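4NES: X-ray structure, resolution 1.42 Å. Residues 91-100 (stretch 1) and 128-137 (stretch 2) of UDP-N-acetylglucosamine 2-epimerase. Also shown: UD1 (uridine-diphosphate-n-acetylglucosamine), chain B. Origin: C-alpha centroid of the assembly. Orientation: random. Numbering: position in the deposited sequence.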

# COMPACT_ATOMS: atom_id res chain seq x y z
N VAL A 91 -6.82 -6.87 -13.31
CA VAL A 91 -7.95 -5.98 -13.06
C VAL A 91 -8.50 -6.25 -11.66
O VAL A 91 -8.77 -7.40 -11.30
CB VAL A 91 -9.08 -6.20 -14.09
CG1 VAL A 91 -10.31 -5.41 -13.71
CG2 VAL A 91 -8.62 -5.78 -15.48
N VAL A 92 -8.63 -5.19 -10.86
CA VAL A 92 -9.26 -5.27 -9.54
C VAL A 92 -10.29 -4.17 -9.42
O VAL A 92 -10.13 -3.08 -9.98
CB VAL A 92 -8.24 -5.18 -8.40
CG1 VAL A 92 -7.41 -6.46 -8.33
CG2 VAL A 92 -7.36 -3.94 -8.54
N GLN A 93 -11.36 -4.45 -8.67
CA GLN A 93 -12.47 -3.51 -8.57
C GLN A 93 -12.72 -3.12 -7.14
O GLN A 93 -13.02 -3.96 -6.30
CB GLN A 93 -13.76 -4.15 -9.11
CG GLN A 93 -14.98 -3.19 -9.23
CD GLN A 93 -15.63 -2.85 -7.90
OE1 GLN A 93 -15.95 -3.72 -7.10
NE2 GLN A 93 -15.83 -1.56 -7.66
N GLY A 94 -12.63 -1.83 -6.87
CA GLY A 94 -13.09 -1.30 -5.59
C GLY A 94 -12.04 -1.19 -4.49
O GLY A 94 -10.94 -0.66 -4.69
N ASP A 95 -12.40 -1.69 -3.31
CA ASP A 95 -11.65 -1.31 -2.12
C ASP A 95 -11.59 -2.38 -1.01
O ASP A 95 -11.36 -2.05 0.16
CB ASP A 95 -12.23 -0.01 -1.56
CG ASP A 95 -13.71 -0.10 -1.30
OD1 ASP A 95 -14.23 -1.23 -1.17
OD2 ASP A 95 -14.37 0.95 -1.24
N THR A 96 -11.75 -3.64 -1.37
CA THR A 96 -11.69 -4.71 -0.38
C THR A 96 -10.24 -5.14 -0.17
O THR A 96 -9.35 -4.72 -0.92
CB THR A 96 -12.51 -5.92 -0.84
OG1 THR A 96 -11.90 -6.48 -2.01
CG2 THR A 96 -13.94 -5.50 -1.17
N ASN A 97 -10.00 -5.98 0.83
CA ASN A 97 -8.65 -6.51 1.02
C ASN A 97 -8.15 -7.30 -0.19
O ASN A 97 -6.97 -7.29 -0.49
CB ASN A 97 -8.56 -7.37 2.29
CG ASN A 97 -8.57 -6.55 3.55
OD1 ASN A 97 -8.46 -5.32 3.52
ND2 ASN A 97 -8.68 -7.22 4.69
N THR A 98 -9.07 -7.95 -0.90
CA THR A 98 -8.73 -8.66 -2.12
C THR A 98 -8.13 -7.71 -3.16
O THR A 98 -7.14 -8.05 -3.82
CB THR A 98 -9.96 -9.36 -2.70
OG1 THR A 98 -10.30 -10.48 -1.87
CG2 THR A 98 -9.68 -9.84 -4.11
N VAL A 99 -8.71 -6.52 -3.28
CA VAL A 99 -8.24 -5.52 -4.24
C VAL A 99 -6.80 -5.10 -3.93
O VAL A 99 -5.93 -5.09 -4.80
CB VAL A 99 -9.14 -4.28 -4.23
CG1 VAL A 99 -8.54 -3.15 -5.06
CG2 VAL A 99 -10.53 -4.65 -4.72
N LEU A 100 -6.56 -4.76 -2.67
CA LEU A 100 -5.22 -4.34 -2.27
C LEU A 100 -4.21 -5.46 -2.49
O LEU A 100 -3.13 -5.22 -3.02
CB LEU A 100 -5.21 -3.90 -0.81
CG LEU A 100 -3.82 -3.55 -0.27
CD1 LEU A 100 -3.26 -2.35 -1.02
CD2 LEU A 100 -3.85 -3.28 1.24
N PRO A 128 -10.79 0.84 6.73
CA PRO A 128 -9.92 -0.04 5.93
C PRO A 128 -10.16 0.11 4.42
O PRO A 128 -9.21 -0.03 3.64
CB PRO A 128 -10.29 -1.45 6.40
CG PRO A 128 -11.63 -1.31 7.08
CD PRO A 128 -11.69 0.08 7.62
N GLU A 129 -11.39 0.41 4.02
CA GLU A 129 -11.68 0.59 2.60
C GLU A 129 -10.94 1.79 2.03
O GLU A 129 -10.46 1.73 0.90
CB GLU A 129 -13.18 0.77 2.36
CG GLU A 129 -13.99 -0.51 2.54
CD GLU A 129 -14.31 -0.83 4.00
OE1 GLU A 129 -13.96 -0.05 4.92
OE2 GLU A 129 -14.91 -1.90 4.22
N GLU A 130 -10.84 2.87 2.80
CA GLU A 130 -10.15 4.07 2.33
C GLU A 130 -8.67 3.76 2.17
O GLU A 130 -8.06 4.15 1.18
CB GLU A 130 -10.40 5.25 3.29
CG GLU A 130 -9.81 6.60 2.85
CD GLU A 130 -10.65 7.38 1.84
OE1 GLU A 130 -11.60 6.82 1.27
OE2 GLU A 130 -10.36 8.57 1.61
N ILE A 131 -8.09 3.05 3.13
CA ILE A 131 -6.69 2.62 3.03
C ILE A 131 -6.49 1.80 1.77
O ILE A 131 -5.59 2.08 0.98
CB ILE A 131 -6.23 1.82 4.27
CG1 ILE A 131 -6.13 2.75 5.49
CG2 ILE A 131 -4.89 1.16 4.01
CD1 ILE A 131 -6.09 2.01 6.82
N ASN A 132 -7.35 0.80 1.57
CA ASN A 132 -7.21 -0.09 0.43
C ASN A 132 -7.27 0.67 -0.89
O ASN A 132 -6.48 0.43 -1.80
CB ASN A 132 -8.29 -1.16 0.44
CG ASN A 132 -8.08 -2.20 1.53
OD1 ASN A 132 -6.97 -2.35 2.04
ND2 ASN A 132 -9.15 -2.91 1.90
N ARG A 133 -8.22 1.58 -0.99
CA ARG A 133 -8.42 2.28 -2.25
C ARG A 133 -7.29 3.27 -2.53
O ARG A 133 -6.83 3.36 -3.66
CB ARG A 133 -9.77 2.99 -2.26
CG ARG A 133 -10.29 3.32 -3.65
CD ARG A 133 -11.59 4.12 -3.61
NE ARG A 133 -12.57 3.54 -2.68
CZ ARG A 133 -12.78 4.00 -1.45
NH1 ARG A 133 -12.10 5.05 -1.00
NH2 ARG A 133 -13.68 3.42 -0.65
N VAL A 134 -6.86 4.01 -1.51
CA VAL A 134 -5.76 4.96 -1.68
C VAL A 134 -4.49 4.24 -2.10
O VAL A 134 -3.84 4.62 -3.08
CB VAL A 134 -5.51 5.78 -0.40
CG1 VAL A 134 -4.21 6.59 -0.52
CG2 VAL A 134 -6.67 6.71 -0.10
N LEU A 135 -4.14 3.16 -1.40
CA LEU A 135 -2.92 2.43 -1.72
C LEU A 135 -2.99 1.84 -3.13
O LEU A 135 -2.04 1.96 -3.92
CB LEU A 135 -2.67 1.33 -0.69
CG LEU A 135 -2.39 1.84 0.72
CD1 LEU A 135 -2.01 0.68 1.62
CD2 LEU A 135 -1.31 2.90 0.74
N THR A 136 -4.13 1.24 -3.46
CA THR A 136 -4.30 0.64 -4.78
C THR A 136 -4.17 1.70 -5.87
O THR A 136 -3.51 1.45 -6.90
CB THR A 136 -5.65 -0.06 -4.88
OG1 THR A 136 -5.69 -1.16 -3.96
CG2 THR A 136 -5.86 -0.60 -6.28
N ASP A 137 -4.78 2.86 -5.67
CA ASP A 137 -4.71 3.92 -6.68
C ASP A 137 -3.26 4.30 -6.95
O ASP A 137 -2.89 4.58 -8.09
CB ASP A 137 -5.52 5.16 -6.25
CG ASP A 137 -7.02 4.98 -6.41
OD1 ASP A 137 -7.44 4.09 -7.18
OD2 ASP A 137 -7.78 5.74 -5.77
C1' UD1 B . -15.89 -7.02 3.06
C2' UD1 B . -15.14 -5.78 2.67
C3' UD1 B . -16.03 -4.64 2.55
C4' UD1 B . -17.17 -4.88 1.66
C5' UD1 B . -17.87 -6.16 2.03
C6' UD1 B . -18.90 -6.55 1.05
C7' UD1 B . -12.72 -5.74 3.53
C8' UD1 B . -11.80 -5.37 4.65
N2' UD1 B . -14.13 -5.46 3.71
O1' UD1 B . -16.45 -6.83 4.31
O3' UD1 B . -15.28 -3.50 2.07
O4' UD1 B . -18.10 -3.81 1.73
O5' UD1 B . -16.94 -7.25 2.08
O6' UD1 B . -19.98 -7.23 1.58
O7' UD1 B . -12.29 -6.28 2.50
N1 UD1 B . -18.75 -13.83 6.48
C2 UD1 B . -19.47 -14.93 6.25
N3 UD1 B . -19.55 -15.44 5.03
C4 UD1 B . -18.92 -14.87 3.99
C5 UD1 B . -18.16 -13.72 4.20
C6 UD1 B . -18.09 -13.20 5.48
O2 UD1 B . -20.06 -15.48 7.16
O4 UD1 B . -19.02 -15.40 2.74
C1B UD1 B . -18.66 -13.24 7.84
C2B UD1 B . -17.61 -13.83 8.69
O2' UD1 B . -18.05 -13.86 10.03
C3B UD1 B . -16.51 -12.90 8.56
C4B UD1 B . -17.21 -11.59 8.49
O4B UD1 B . -18.41 -11.83 7.77
O3B UD1 B . -15.56 -12.95 9.59
C5B UD1 B . -16.42 -10.55 7.79
O5B UD1 B . -15.94 -10.91 6.52
PA UD1 B . -14.90 -10.02 5.79
O1A UD1 B . -13.67 -9.93 6.64
O2A UD1 B . -14.63 -10.60 4.44
O3A UD1 B . -15.46 -8.56 5.70
PB UD1 B . -16.89 -8.03 5.23
O1B UD1 B . -17.58 -7.46 6.42
O2B UD1 B . -17.63 -9.09 4.46

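Stretch 1 leaves a strand, turns through a short loop and enters a helix. It packs against one helix, stretch 2, and the two bury 501 Å² between them, both sides summed. Val91 and Gln93 make no contact across the interface. Val92 points toward stretch 2, but its contact is light: CG2 lies 4.3 Å from CG2 of Thr136. Gly94 follows with phi/psi of 93/-132. A CB at these angles would jam against the preceding carbonyl O, so the backbone itself calls for glycine.

Asp95 is the main anchor. Its CB points toward the helix, and the p rotamer brings OD2 to 2.6 Å from NH2 of Arg133, a hydrogen-bonded salt bridge. The carboxylate oxygen meets the guanidinium at its edge, near its plane. Arg133 is long enough to bind a second acid as well: its NH1 is 2.9 Å from OE1 of Glu130, one turn back. The backbone of Asp95 also takes part, since its O accepts from ND2 of Asn132 at 2.9 Å.

Thr96 turns its CB away from stretch 2 and caps the helix instead. Its OG1 accepts a weak bond from Val99 N at 3.4 Å. Asn97 OD1 accepts from Asn132 ND2 at 3.0 Å. One amide nitrogen thus ties the loop and the start of the helix to stretch 2. The substrate-related ligand UD1 bridges nearby: Asn97 N donates to its O7' at 2.9 Å, and its O3' donates to Glu129 OE2 at 2.7 Å.

Thr98 faces away. Val99 CG1 packs 3.6 Å from Thr136 OG1, whose hydroxyl donates to Asn132 O at 2.8 Å within its own helix. Leu100 closes the contact with apolar bulk. Its CD1 lies 3.7 Å from Leu135 CB, and its CD2 reaches 3.4 Å from Asn132 OD1.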